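PDB 1VQ0: 33 kDa chaperonin from Thermotoga maritima, which probably acts as a redox-regulated molecular chaperone that keeps thermally unfolding and oxidatively damaged proteins from aggregating irreversibly. Local coordinates for residues S27-R32 against A59-P64; S45-V50 against V104-N109; L52-I57 against I168-D173; W65-E70 against R129-K134; S139-V144 against L152-A157. All coordinates share one frame; numbering follows the deposited sequence.

Contact 1 (S27-R32 against A59-P64); sequences SIVRMR and AALVTP
S27 and L61 bring the two backbones nearest, their CA atoms 5.6 Å apart, where strand 24-30 runs past the C-terminal part of helix 46-62. In the strand S27 and V29 turn their CB atoms toward the helix and I28 turns away; M31, just past the strand at the N-cap of the next helix, also points its CB toward it. At the near end, S27 OG donates a hydrogen bond to L61 O; the modelled OG to O separation of 2.5 Å is very short, so its exact length is doubtful. P64 CG lies 3.9 Å from the same S27 OG. Next along the strand, V29 CG1 meets L61 CD2 at 3.6 Å as the two side chains cross obliquely. M31 closes the far end. Its chi2 of -177° extends the chain to SD, which rests 3.5 Å from A60 CB. Within 59-64 the carbonyl of A60 is held twice, by T63 N and by T63 OG1, the latter 2.6 Å from A60 O and in the carbonyl plane. Across the contact the hydrogen bond is at L61 O, while A60 and L61 give alkyl groups to V29 and M31. On the other face of the sheet I28 packs against P219, V222 and L223. The result is an alpha/beta layer arrangement: an inner strand of a mixed sheet, with helix 46-62 packed on one face and helix 219-227 on the other.

Contact 2 (S45-V50 against V104-N109); sequences SYLATV and VELPLN
S45 joins V104 through the hydroxyl that also caps helix 46-62, making this an N-cap tied to a neighbouring loop. The S45 OG lies between the backbone N and the carbonyl carbon (chi1 69°), where it can turn back to the helix and out to the loop at once. It accepts from A48 N at 3.0 Å, with a nearly straight N-H...O angle of 162°, and donates to V104 O at 2.7 Å, reaching that oxygen in the carbonyl plane. The S45 carbonyl is gripped as well: T49 OG1 and T49 N approach S45 O from opposite faces of its plane. Beside the cap, L47 has CG anti to the backbone N (chi1 171°), which carries CG to 4.1 Å from V104 CG1. L47 CD2 settles among three groups, 3.9 Å from V104 CG1 and equally close to L106 CB, with V104 CG2 only slightly farther away. V104 CG1 completes the apolar patch by touching A48 CB. L47 also packs on A119 of helix 116-120, while the backbone of S45 pairs with P102, earlier in the same loop. Water 1 accepts from L47 N at 2.8 Å and gives a weak bond to V104 O, 3.4 Å from the water oxygen.

Contact 3 (L52-I57 against I168-D173); sequences LGRALI and IGVLVD
R54 sets its guanidinium near I168 O, which stands obliquely to the flat group. R54 NE donates to water 2 at 3.2 Å, and that water also accepts from V170 N at 3.0 Å, bridging the helix side chain to the strand backbone. The salt bridge of R54 NH1 is made with E147. Behind the charged head the chain is extended from CG to NE, and its aliphatic root does the packing, with R54 CG 3.7 Å from I168 CG2 as the two side chains cross. I57 slides past I168 in the opposite direction and ends with CD1 3.6 Å from V170 CG2. The same V170 methyl approaches G53 C at 3.8 Å, since G53 has no side chain to hold it off. Helix 52-57 and strand 168-173 therefore come close, their axes 7.8 Å apart with directions 138° from each other. Strand 164-173 is the outermost strand on its side of the sheet within this chain, and G169 and L171 pair with its neighbour 176-187. The chemistry divides accordingly: alkyl groups of R54, I57, I168 and V170 make the helix-sheet packing, while R54 NE shares a water with V170 N and NH1 pairs with E147, which probably balances the arginine charge.

Contact 4 (W65-E70 against R129-K134); sequences WLAEKE and RDLGLK
E70 and R129 form a salt bridge, with R129 NH1 donating to E70 OE1 at 2.9 Å and an N-H...O angle of 156°. The oxygen sits close to the guanidinium plane. A second grip on OE1 comes from A67 N, also at 2.9 Å, which arrives nearly in line with the C-O bond. Two donors thus fix this one oxygen, and the carboxylate links its own turn to the strand opposite. A weak bond from R129 NH1 to OE2 is modelled too, but the place of OE2 is doubtful. E70 reaches across because CG is anti to the backbone N (chi1 179°) and the chain stays extended beyond it, whereas R129 bends at chi2 and chi3 to come round to the carboxylate. L131 lies beside E70, pointing the same way, and its CD1 stands 4.2 Å above one face of the R129 guanidinium, toward the rim. Its other methyl, L131 CD2, is pressed tightly against A67 CB at 3.3 Å. Backbones approach as well, E70 CA making a CA-H...O contact of 3.3 Å to D130 O. Farther out, K134 NZ bonds Q122 of the second subunit, and L133 packs on Y154 of that subunit. A67 to E70 is a type II beta turn, closed by E70 N to A67 O and with K69 at positive phi; it leads into strand 71-78, whose R71 pairs with D130 in the antiparallel neighbour 123-130.

Contact 5 (S139-V144 against L152-A157); sequences SQVPLV and LAYYFA
V141 and Y155 mark the nearest approach of the backbones, CA atoms 6.4 Å apart, where strand 139-142 and helix 152-157 pass with axes 9.0 Å apart and directions at 122°. This is a helix laid on the outermost strand of the sheet within one chain, at the dimer interface. Y154 and Y155 carry the contact in different ways. Y154, whose CG is anti to the backbone N (chi1 -179°), offers a ring face: V144 CG2 lies over it, 3.4 Å from Y154 CG, and leans on the inner part of the ring beside CB. P142 O and V141 CG2 stand obliquely to the same ring, the latter 4.2 Å from Y154 CD2. Y155 instead presents its edge. Its CE1 comes within 3.6 Å of S139 OG, which lies near the ring plane. Both polar ends are satisfied beyond this pair, S139 OG by S159 OG and Y155 OH by E160 OE2. V141 CG2 touches both tyrosines, lying 4.2 Å from Y155 CB as well. S139 and Q140 pair antiparallel with a strand of the second subunit, so the sheet continues into it, and F137 of that subunit packs on V141 and Y154. On the helix itself, Y155 CE2 lies 3.7 Å above the F156 ring, over its centre.

In the fold
Helix 46-62 is the common thread: its N-terminus serves contact 2, its middle contact 3 and its end contact 1, with centres about 11 Å apart from each to the next. Along the chain these three cross one another, while contacts 4 and 5 both fall between the segments of contact 3, contact 4 closing before contact 5 opens. Contacts 1 and 3 meet where V29 and M31 touch I57, and contacts 2 and 3 where V50 packs on V172. Contacts 1, 3, 4 and 5 all reach the ten-stranded sheet. Contact 1 touches contact 4 through S27 on W65 and contact 5 through V62 on F156, and so joins the helix to the two contacts that lie at the second subunit.

Contact 1 (S27-R32 against A59-P64)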
# COMPACT_ATOMS: atom_id res chain seq x y z
N SER A 27 -8.98 18.45 14.85
CA SER A 27 -10.22 17.68 14.72
C SER A 27 -10.49 17.22 16.14
O SER A 27 -9.56 16.73 16.79
CB SER A 27 -9.90 16.39 13.92
OG SER A 27 -10.99 16.02 13.19
N ILE A 28 -11.72 17.32 16.62
CA ILE A 28 -12.12 16.71 17.91
C ILE A 28 -13.58 16.25 17.80
O ILE A 28 -14.43 16.93 17.22
CB ILE A 28 -11.91 17.68 19.11
CG1 ILE A 28 -12.20 17.02 20.45
CG2 ILE A 28 -12.83 18.92 18.97
CD1 ILE A 28 -11.56 17.73 21.66
N VAL A 29 -13.85 15.08 18.31
CA VAL A 29 -15.12 14.39 17.98
C VAL A 29 -15.69 13.77 19.24
O VAL A 29 -14.95 13.26 20.08
CB VAL A 29 -14.98 13.36 16.81
CG1 VAL A 29 -14.24 12.08 17.23
CG2 VAL A 29 -16.34 13.03 16.20
N ARG A 30 -16.99 13.92 19.41
CA ARG A 30 -17.74 13.17 20.40
C ARG A 30 -18.78 12.37 19.64
O ARG A 30 -19.68 12.93 18.99
CB ARG A 30 -18.46 14.12 21.35
CG ARG A 30 -17.55 14.86 22.31
CD ARG A 30 -17.41 14.22 23.66
NE ARG A 30 -18.24 14.88 24.66
CZ ARG A 30 -18.75 14.31 25.75
NH1 ARG A 30 -18.58 13.02 26.01
NH2 ARG A 30 -19.52 15.06 26.55
N MET A 31 -18.70 11.07 19.76
CA MET A 31 -19.53 10.23 18.94
C MET A 31 -19.97 8.90 19.58
O MET A 31 -20.03 7.87 18.89
CB MET A 31 -18.82 10.01 17.59
CG MET A 31 -17.38 9.39 17.66
SD MET A 31 -16.63 9.28 16.03
CE MET A 31 -17.30 7.76 15.57
N ARG A 32 -20.32 8.94 20.85
CA ARG A 32 -20.87 7.77 21.52
C ARG A 32 -22.06 7.15 20.80
O ARG A 32 -22.15 5.90 20.72
CB ARG A 32 -21.15 8.01 23.00
CG ARG A 32 -22.31 8.76 23.35
CD ARG A 32 -22.67 8.59 24.80
NE ARG A 32 -23.87 9.33 25.15
CZ ARG A 32 -24.28 9.55 26.39
NH1 ARG A 32 -23.61 9.08 27.44
NH2 ARG A 32 -25.38 10.24 26.59
N ALA A 59 -11.16 7.08 11.86
CA ALA A 59 -11.78 7.43 10.58
C ALA A 59 -12.58 8.79 10.60
O ALA A 59 -12.46 9.61 9.68
CB ALA A 59 -12.64 6.26 10.09
N ALA A 60 -13.38 9.00 11.64
CA ALA A 60 -14.14 10.23 11.81
C ALA A 60 -13.27 11.45 11.91
O ALA A 60 -13.60 12.47 11.37
CB ALA A 60 -14.98 10.16 13.02
N LEU A 61 -12.16 11.32 12.64
CA LEU A 61 -11.29 12.47 12.88
C LEU A 61 -10.67 13.06 11.62
O LEU A 61 -10.34 14.26 11.59
CB LEU A 61 -10.21 12.12 13.91
CG LEU A 61 -10.71 12.06 15.36
CD1 LEU A 61 -9.65 11.47 16.24
CD2 LEU A 61 -11.13 13.37 15.95
N VAL A 62 -10.52 12.23 10.57
CA VAL A 62 -9.88 12.69 9.31
C VAL A 62 -10.94 13.19 8.33
O VAL A 62 -10.59 13.81 7.35
CB VAL A 62 -8.98 11.62 8.61
CG1 VAL A 62 -7.86 11.12 9.56
CG2 VAL A 62 -9.80 10.44 8.20
N THR A 63 -12.25 12.99 8.61
CA THR A 63 -13.30 13.44 7.64
C THR A 63 -13.21 14.87 7.11
O THR A 63 -13.51 15.08 5.94
CB THR A 63 -14.74 13.24 8.12
OG1 THR A 63 -14.90 13.74 9.45
CG2 THR A 63 -15.10 11.72 8.19
N PRO A 64 -12.86 15.86 7.95
CA PRO A 64 -12.84 17.28 7.46
C PRO A 64 -11.83 17.51 6.38
O PRO A 64 -11.88 18.52 5.72
CB PRO A 64 -12.40 18.07 8.69
CG PRO A 64 -12.67 17.15 9.82
CD PRO A 64 -12.49 15.77 9.36

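Contact 2 (S45-V50 against V104-N109)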
# COMPACT_ATOMS: atom_id res chain seq x y z
N SER A 45 -19.15 -7.50 21.34
CA SER A 45 -18.71 -7.69 22.71
C SER A 45 -18.16 -6.38 23.23
O SER A 45 -17.91 -5.43 22.46
CB SER A 45 -17.61 -8.75 22.71
OG SER A 45 -16.41 -8.25 22.08
N TYR A 46 -17.91 -6.31 24.53
CA TYR A 46 -17.28 -5.12 25.10
C TYR A 46 -15.92 -4.83 24.44
O TYR A 46 -15.63 -3.74 24.01
CB TYR A 46 -17.12 -5.25 26.62
CG TYR A 46 -18.43 -5.32 27.38
CD1 TYR A 46 -19.36 -4.30 27.26
CD2 TYR A 46 -18.74 -6.41 28.19
CE1 TYR A 46 -20.56 -4.34 27.93
CE2 TYR A 46 -19.93 -6.47 28.89
CZ TYR A 46 -20.85 -5.43 28.75
OH TYR A 46 -22.07 -5.43 29.40
N LEU A 47 -15.09 -5.84 24.33
CA LEU A 47 -13.79 -5.61 23.77
C LEU A 47 -13.85 -5.14 22.29
O LEU A 47 -13.13 -4.27 21.89
CB LEU A 47 -12.95 -6.89 23.94
CG LEU A 47 -11.61 -6.92 23.23
CD1 LEU A 47 -10.71 -5.77 23.76
CD2 LEU A 47 -10.98 -8.29 23.39
N ALA A 48 -14.71 -5.79 21.49
CA ALA A 48 -14.86 -5.48 20.07
C ALA A 48 -15.48 -4.11 19.89
O ALA A 48 -15.17 -3.42 18.94
CB ALA A 48 -15.72 -6.52 19.40
N THR A 49 -16.30 -3.70 20.84
CA THR A 49 -16.82 -2.31 20.89
C THR A 49 -15.66 -1.31 21.00
O THR A 49 -15.60 -0.31 20.29
CB THR A 49 -17.79 -2.15 22.08
OG1 THR A 49 -18.92 -3.02 21.95
CG2 THR A 49 -18.39 -0.74 22.10
N VAL A 50 -14.69 -1.59 21.87
CA VAL A 50 -13.63 -0.63 22.11
C VAL A 50 -12.68 -0.61 20.89
O VAL A 50 -12.24 0.44 20.45
CB VAL A 50 -12.90 -0.96 23.45
CG1 VAL A 50 -11.60 -0.12 23.62
CG2 VAL A 50 -13.83 -0.70 24.62
N VAL A 104 -15.14 -11.40 20.26
CA VAL A 104 -13.85 -11.57 20.90
C VAL A 104 -13.87 -11.09 22.37
O VAL A 104 -14.44 -10.03 22.69
CB VAL A 104 -12.74 -10.80 20.12
CG1 VAL A 104 -12.96 -9.31 20.21
CG2 VAL A 104 -11.36 -11.18 20.65
N GLU A 105 -13.25 -11.89 23.24
CA GLU A 105 -13.03 -11.57 24.64
C GLU A 105 -11.59 -11.90 25.01
O GLU A 105 -11.01 -12.84 24.50
CB GLU A 105 -13.90 -12.42 25.53
CG GLU A 105 -15.40 -12.23 25.40
CD GLU A 105 -16.19 -13.21 26.33
OE1 GLU A 105 -15.59 -14.08 27.03
OE2 GLU A 105 -17.42 -13.11 26.34
N LEU A 106 -11.05 -11.16 25.96
CA LEU A 106 -9.70 -11.38 26.49
C LEU A 106 -9.71 -10.85 27.93
O LEU A 106 -10.58 -10.03 28.27
CB LEU A 106 -8.71 -10.51 25.69
CG LEU A 106 -8.16 -11.03 24.36
CD1 LEU A 106 -7.15 -10.04 23.81
CD2 LEU A 106 -7.50 -12.35 24.62
N PRO A 107 -8.77 -11.28 28.78
CA PRO A 107 -8.59 -10.64 30.07
C PRO A 107 -8.26 -9.16 29.87
O PRO A 107 -7.76 -8.74 28.81
CB PRO A 107 -7.35 -11.36 30.64
CG PRO A 107 -7.40 -12.78 29.95
CD PRO A 107 -7.81 -12.39 28.57
N LEU A 108 -8.56 -8.36 30.87
CA LEU A 108 -8.07 -6.99 30.87
C LEU A 108 -6.54 -6.99 30.86
O LEU A 108 -5.91 -7.93 31.35
CB LEU A 108 -8.57 -6.24 32.09
CG LEU A 108 -10.06 -6.12 32.25
CD1 LEU A 108 -10.38 -5.60 33.67
CD2 LEU A 108 -10.62 -5.22 31.17
N ASN A 109 -5.93 -5.93 30.32
CA ASN A 109 -4.47 -5.77 30.46
C ASN A 109 -4.11 -5.47 31.92
O ASN A 109 -5.01 -5.35 32.75
CB ASN A 109 -3.94 -4.72 29.47
CG ASN A 109 -4.31 -3.26 29.82
OD1 ASN A 109 -4.60 -2.90 30.99
ND2 ASN A 109 -4.28 -2.42 28.79
O HOH W 1 -15.32 -8.39 25.57

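Contact 3 (L52-I57 against I168-D173)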
# COMPACT_ATOMS: atom_id res chain seq x y z
N LEU A 52 -13.20 -1.62 17.56
CA LEU A 52 -13.90 -0.97 16.47
C LEU A 52 -14.19 0.52 16.72
O LEU A 52 -14.07 1.32 15.82
CB LEU A 52 -15.16 -1.73 16.09
CG LEU A 52 -15.93 -1.24 14.83
CD1 LEU A 52 -15.01 -1.07 13.62
CD2 LEU A 52 -17.09 -2.14 14.45
N GLY A 53 -14.60 0.87 17.94
CA GLY A 53 -14.90 2.24 18.29
C GLY A 53 -13.69 3.14 18.08
O GLY A 53 -13.79 4.22 17.52
N ARG A 54 -12.53 2.70 18.51
CA ARG A 54 -11.36 3.49 18.36
C ARG A 54 -11.03 3.72 16.89
O ARG A 54 -10.61 4.84 16.51
CB ARG A 54 -10.17 2.82 18.98
CG ARG A 54 -10.09 2.88 20.53
CD ARG A 54 -8.66 2.55 21.03
NE ARG A 54 -8.65 2.25 22.45
CZ ARG A 54 -7.58 1.81 23.12
NH1 ARG A 54 -6.44 1.63 22.49
NH2 ARG A 54 -7.65 1.55 24.41
N ALA A 55 -11.25 2.67 16.09
CA ALA A 55 -11.00 2.71 14.68
C ALA A 55 -11.99 3.66 13.95
O ALA A 55 -11.53 4.49 13.15
CB ALA A 55 -11.04 1.33 14.09
N LEU A 56 -13.30 3.56 14.31
CA LEU A 56 -14.35 4.48 13.84
C LEU A 56 -14.03 5.93 14.22
O LEU A 56 -14.19 6.81 13.43
CB LEU A 56 -15.73 4.10 14.41
CG LEU A 56 -16.30 2.78 13.95
CD1 LEU A 56 -17.60 2.34 14.69
CD2 LEU A 56 -16.54 2.88 12.43
N ILE A 57 -13.59 6.15 15.45
CA ILE A 57 -13.19 7.52 15.87
C ILE A 57 -12.05 8.03 14.96
O ILE A 57 -12.14 9.11 14.41
CB ILE A 57 -12.79 7.54 17.35
CG1 ILE A 57 -14.03 7.23 18.22
CG2 ILE A 57 -12.16 8.88 17.77
CD1 ILE A 57 -13.70 6.68 19.62
N ILE A 168 -7.53 8.91 21.57
CA ILE A 168 -8.79 8.21 21.30
C ILE A 168 -9.17 7.33 22.48
O ILE A 168 -8.32 6.66 23.06
CB ILE A 168 -8.66 7.30 20.01
CG1 ILE A 168 -8.39 8.12 18.73
CG2 ILE A 168 -9.95 6.51 19.81
CD1 ILE A 168 -8.12 7.26 17.51
N GLY A 169 -10.46 7.32 22.82
CA GLY A 169 -10.96 6.58 24.00
C GLY A 169 -12.40 6.18 23.80
O GLY A 169 -13.21 6.94 23.23
N VAL A 170 -12.73 4.96 24.22
CA VAL A 170 -14.09 4.46 24.23
C VAL A 170 -14.37 3.86 25.63
O VAL A 170 -13.67 2.97 26.05
CB VAL A 170 -14.28 3.35 23.21
CG1 VAL A 170 -15.59 2.64 23.47
CG2 VAL A 170 -14.23 3.89 21.79
N LEU A 171 -15.37 4.40 26.33
CA LEU A 171 -15.89 3.85 27.60
C LEU A 171 -17.29 3.27 27.35
O LEU A 171 -18.23 3.94 26.92
CB LEU A 171 -15.96 4.92 28.67
CG LEU A 171 -16.30 4.50 30.07
CD1 LEU A 171 -15.11 3.69 30.66
CD2 LEU A 171 -16.64 5.70 30.99
N VAL A 172 -17.38 1.99 27.63
CA VAL A 172 -18.56 1.17 27.45
C VAL A 172 -18.85 0.35 28.77
O VAL A 172 -17.91 -0.15 29.40
CB VAL A 172 -18.26 0.17 26.33
CG1 VAL A 172 -17.15 -0.83 26.80
CG2 VAL A 172 -19.55 -0.56 25.94
N ASP A 173 -20.12 0.26 29.19
CA ASP A 173 -20.57 -0.69 30.27
C ASP A 173 -21.86 -1.37 29.85
O ASP A 173 -22.17 -1.37 28.66
CB ASP A 173 -20.71 0.02 31.63
CG ASP A 173 -21.57 1.25 31.58
OD1 ASP A 173 -22.66 1.19 30.96
OD2 ASP A 173 -21.25 2.34 32.16
O HOH W 2 -10.36 3.29 24.92

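Contact 4 (W65-E70 against R129-K134)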
# COMPACT_ATOMS: atom_id res chain seq x y z
N TRP A 65 -10.93 16.55 6.19
CA TRP A 65 -9.75 16.72 5.35
C TRP A 65 -9.76 15.83 4.16
O TRP A 65 -8.85 15.85 3.36
CB TRP A 65 -8.47 16.53 6.18
CG TRP A 65 -8.48 17.38 7.41
CD1 TRP A 65 -8.84 18.73 7.50
CD2 TRP A 65 -8.18 16.97 8.74
NE1 TRP A 65 -8.78 19.15 8.80
CE2 TRP A 65 -8.37 18.10 9.58
CE3 TRP A 65 -7.77 15.78 9.32
CZ2 TRP A 65 -8.16 18.04 10.96
CZ3 TRP A 65 -7.53 15.72 10.71
CH2 TRP A 65 -7.72 16.85 11.50
N LEU A 66 -10.83 15.07 3.97
CA LEU A 66 -10.97 14.24 2.76
C LEU A 66 -11.25 15.05 1.48
O LEU A 66 -11.76 16.17 1.55
CB LEU A 66 -12.03 13.15 2.98
CG LEU A 66 -11.84 12.37 4.26
CD1 LEU A 66 -12.95 11.31 4.44
CD2 LEU A 66 -10.44 11.73 4.26
N ALA A 67 -10.87 14.51 0.30
CA ALA A 67 -11.27 15.12 -0.95
C ALA A 67 -12.79 14.97 -1.16
O ALA A 67 -13.46 14.34 -0.40
CB ALA A 67 -10.49 14.50 -2.09
N GLU A 68 -13.34 15.61 -2.19
CA GLU A 68 -14.79 15.55 -2.46
C GLU A 68 -15.16 14.13 -2.91
O GLU A 68 -14.55 13.59 -3.79
CB GLU A 68 -15.13 16.55 -3.58
CG GLU A 68 -16.64 16.68 -3.89
CD GLU A 68 -16.98 17.37 -5.23
OE1 GLU A 68 -16.05 17.64 -6.08
OE2 GLU A 68 -18.18 17.66 -5.44
N LYS A 69 -16.16 13.53 -2.31
CA LYS A 69 -16.56 12.15 -2.65
C LYS A 69 -15.51 11.10 -2.30
O LYS A 69 -15.56 9.98 -2.80
CB LYS A 69 -16.97 12.03 -4.13
CG LYS A 69 -18.26 12.85 -4.47
CD LYS A 69 -18.47 12.96 -5.97
CE LYS A 69 -19.68 13.87 -6.25
NZ LYS A 69 -20.02 14.01 -7.69
N GLU A 70 -14.58 11.41 -1.41
CA GLU A 70 -13.66 10.36 -0.97
C GLU A 70 -14.28 9.38 0.01
O GLU A 70 -15.02 9.76 0.91
CB GLU A 70 -12.41 11.00 -0.35
CG GLU A 70 -11.40 9.95 0.15
CD GLU A 70 -10.08 10.58 0.57
OE1 GLU A 70 -9.93 11.77 0.36
OE2 GLU A 70 -9.24 9.90 1.15
N ARG A 129 -7.44 5.14 0.12
CA ARG A 129 -8.01 6.41 -0.27
C ARG A 129 -8.68 6.26 -1.63
O ARG A 129 -8.05 6.12 -2.66
CB ARG A 129 -6.94 7.45 -0.32
CG ARG A 129 -6.52 7.93 1.05
CD ARG A 129 -7.00 9.38 1.21
NE ARG A 129 -5.94 10.28 1.02
CZ ARG A 129 -6.01 11.58 0.80
NH1 ARG A 129 -7.09 12.31 0.60
NH2 ARG A 129 -4.89 12.18 0.69
N ASP A 130 -9.98 6.26 -1.59
CA ASP A 130 -10.78 6.02 -2.78
C ASP A 130 -11.36 7.40 -3.26
O ASP A 130 -12.33 7.91 -2.70
CB ASP A 130 -11.85 5.00 -2.40
CG ASP A 130 -12.76 4.69 -3.50
OD1 ASP A 130 -12.51 5.19 -4.63
OD2 ASP A 130 -13.77 4.00 -3.31
N LEU A 131 -10.70 7.98 -4.24
CA LEU A 131 -10.90 9.37 -4.64
C LEU A 131 -11.43 9.47 -6.07
O LEU A 131 -11.11 10.41 -6.77
CB LEU A 131 -9.53 10.11 -4.60
CG LEU A 131 -8.90 10.25 -3.21
CD1 LEU A 131 -7.40 10.41 -3.32
CD2 LEU A 131 -9.47 11.45 -2.60
N GLY A 132 -12.19 8.48 -6.52
CA GLY A 132 -12.72 8.53 -7.90
C GLY A 132 -11.75 8.28 -9.05
O GLY A 132 -12.04 8.67 -10.21
N LEU A 133 -10.61 7.65 -8.77
CA LEU A 133 -9.73 7.16 -9.84
C LEU A 133 -10.05 5.70 -10.05
O LEU A 133 -10.84 5.16 -9.30
CB LEU A 133 -8.25 7.41 -9.49
CG LEU A 133 -7.79 8.88 -9.32
CD1 LEU A 133 -6.30 8.95 -9.17
CD2 LEU A 133 -8.18 9.79 -10.53
N LYS A 134 -9.47 5.04 -11.05
CA LYS A 134 -9.86 3.65 -11.43
C LYS A 134 -9.69 2.66 -10.30
O LYS A 134 -10.44 1.74 -10.16
CB LYS A 134 -9.08 3.13 -12.67
CG LYS A 134 -9.68 3.55 -14.00
CD LYS A 134 -8.76 3.18 -15.18
CE LYS A 134 -9.09 4.00 -16.42
NZ LYS A 134 -8.21 3.69 -17.60

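Contact 5 (S139-V144 against L152-A157)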
# COMPACT_ATOMS: atom_id res chain seq x y z
N SER A 139 -1.84 2.49 1.24
CA SER A 139 -0.59 2.62 1.91
C SER A 139 -0.62 1.73 3.13
O SER A 139 -1.57 1.77 3.87
CB SER A 139 -0.30 4.11 2.17
OG SER A 139 0.84 4.28 3.01
N GLN A 140 0.41 0.89 3.30
CA GLN A 140 0.55 -0.08 4.38
C GLN A 140 1.82 0.13 5.20
O GLN A 140 2.90 0.30 4.68
CB GLN A 140 0.51 -1.51 3.86
CG GLN A 140 0.57 -2.56 4.97
CD GLN A 140 0.67 -3.99 4.46
OE1 GLN A 140 -0.20 -4.40 3.71
NE2 GLN A 140 1.74 -4.73 4.83
N VAL A 141 1.66 0.15 6.52
CA VAL A 141 2.76 0.32 7.45
C VAL A 141 2.66 -0.75 8.55
O VAL A 141 1.56 -1.19 8.85
CB VAL A 141 2.81 1.77 8.03
CG1 VAL A 141 3.02 2.81 6.95
CG2 VAL A 141 1.60 2.09 8.90
N PRO A 142 3.77 -1.12 9.17
CA PRO A 142 3.72 -2.01 10.27
C PRO A 142 3.10 -1.31 11.47
O PRO A 142 3.16 -0.09 11.55
CB PRO A 142 5.17 -2.42 10.52
CG PRO A 142 6.02 -1.38 9.77
CD PRO A 142 5.12 -0.65 8.88
N LEU A 143 2.43 -2.09 12.34
CA LEU A 143 1.82 -1.50 13.54
C LEU A 143 2.96 -1.09 14.44
O LEU A 143 4.01 -1.68 14.43
CB LEU A 143 0.90 -2.48 14.25
CG LEU A 143 -0.39 -2.82 13.58
CD1 LEU A 143 -1.04 -4.08 14.35
CD2 LEU A 143 -1.37 -1.61 13.57
N VAL A 144 2.75 -0.01 15.16
CA VAL A 144 3.64 0.50 16.14
C VAL A 144 3.36 -0.07 17.54
O VAL A 144 4.28 -0.34 18.29
CB VAL A 144 3.45 2.06 16.26
CG1 VAL A 144 4.01 2.58 17.62
CG2 VAL A 144 4.12 2.72 15.11
N LEU A 152 -2.03 5.04 13.81
CA LEU A 152 -2.57 5.98 12.83
C LEU A 152 -1.73 7.21 12.76
O LEU A 152 -1.44 7.69 11.67
CB LEU A 152 -4.00 6.41 13.15
CG LEU A 152 -4.98 6.47 11.98
CD1 LEU A 152 -6.03 7.37 12.24
CD2 LEU A 152 -4.48 6.83 10.74
N ALA A 153 -1.29 7.70 13.91
CA ALA A 153 -0.29 8.81 13.93
C ALA A 153 0.98 8.48 13.14
O ALA A 153 1.44 9.27 12.39
CB ALA A 153 0.07 9.20 15.37
N TYR A 154 1.47 7.24 13.26
CA TYR A 154 2.65 6.79 12.51
C TYR A 154 2.41 6.67 11.00
O TYR A 154 3.27 7.03 10.20
CB TYR A 154 3.16 5.49 13.10
CG TYR A 154 4.40 4.89 12.48
CD1 TYR A 154 5.65 5.44 12.66
CD2 TYR A 154 4.30 3.73 11.74
CE1 TYR A 154 6.78 4.88 12.06
CE2 TYR A 154 5.38 3.15 11.18
CZ TYR A 154 6.60 3.70 11.33
OH TYR A 154 7.61 3.06 10.73
N TYR A 155 1.26 6.17 10.61
CA TYR A 155 0.83 6.19 9.21
C TYR A 155 0.98 7.66 8.68
O TYR A 155 1.70 7.94 7.67
CB TYR A 155 -0.61 5.68 9.02
CG TYR A 155 -1.15 6.18 7.74
CD1 TYR A 155 -0.87 5.51 6.54
CD2 TYR A 155 -1.92 7.37 7.69
CE1 TYR A 155 -1.33 6.02 5.30
CE2 TYR A 155 -2.35 7.91 6.48
CZ TYR A 155 -2.08 7.24 5.27
OH TYR A 155 -2.48 7.78 4.07
N PHE A 156 0.39 8.60 9.41
CA PHE A 156 0.42 9.99 8.93
C PHE A 156 1.85 10.52 8.83
O PHE A 156 2.24 11.03 7.76
CB PHE A 156 -0.54 10.92 9.72
CG PHE A 156 -1.98 10.81 9.25
CD1 PHE A 156 -2.38 11.46 8.09
CD2 PHE A 156 -2.95 10.07 9.98
CE1 PHE A 156 -3.73 11.36 7.63
CE2 PHE A 156 -4.28 9.96 9.50
CZ PHE A 156 -4.66 10.59 8.34
N ALA A 157 2.65 10.37 9.89
CA ALA A 157 4.05 10.81 9.88
C ALA A 157 4.86 10.20 8.69
O ALA A 157 5.56 10.90 7.96
CB ALA A 157 4.76 10.54 11.26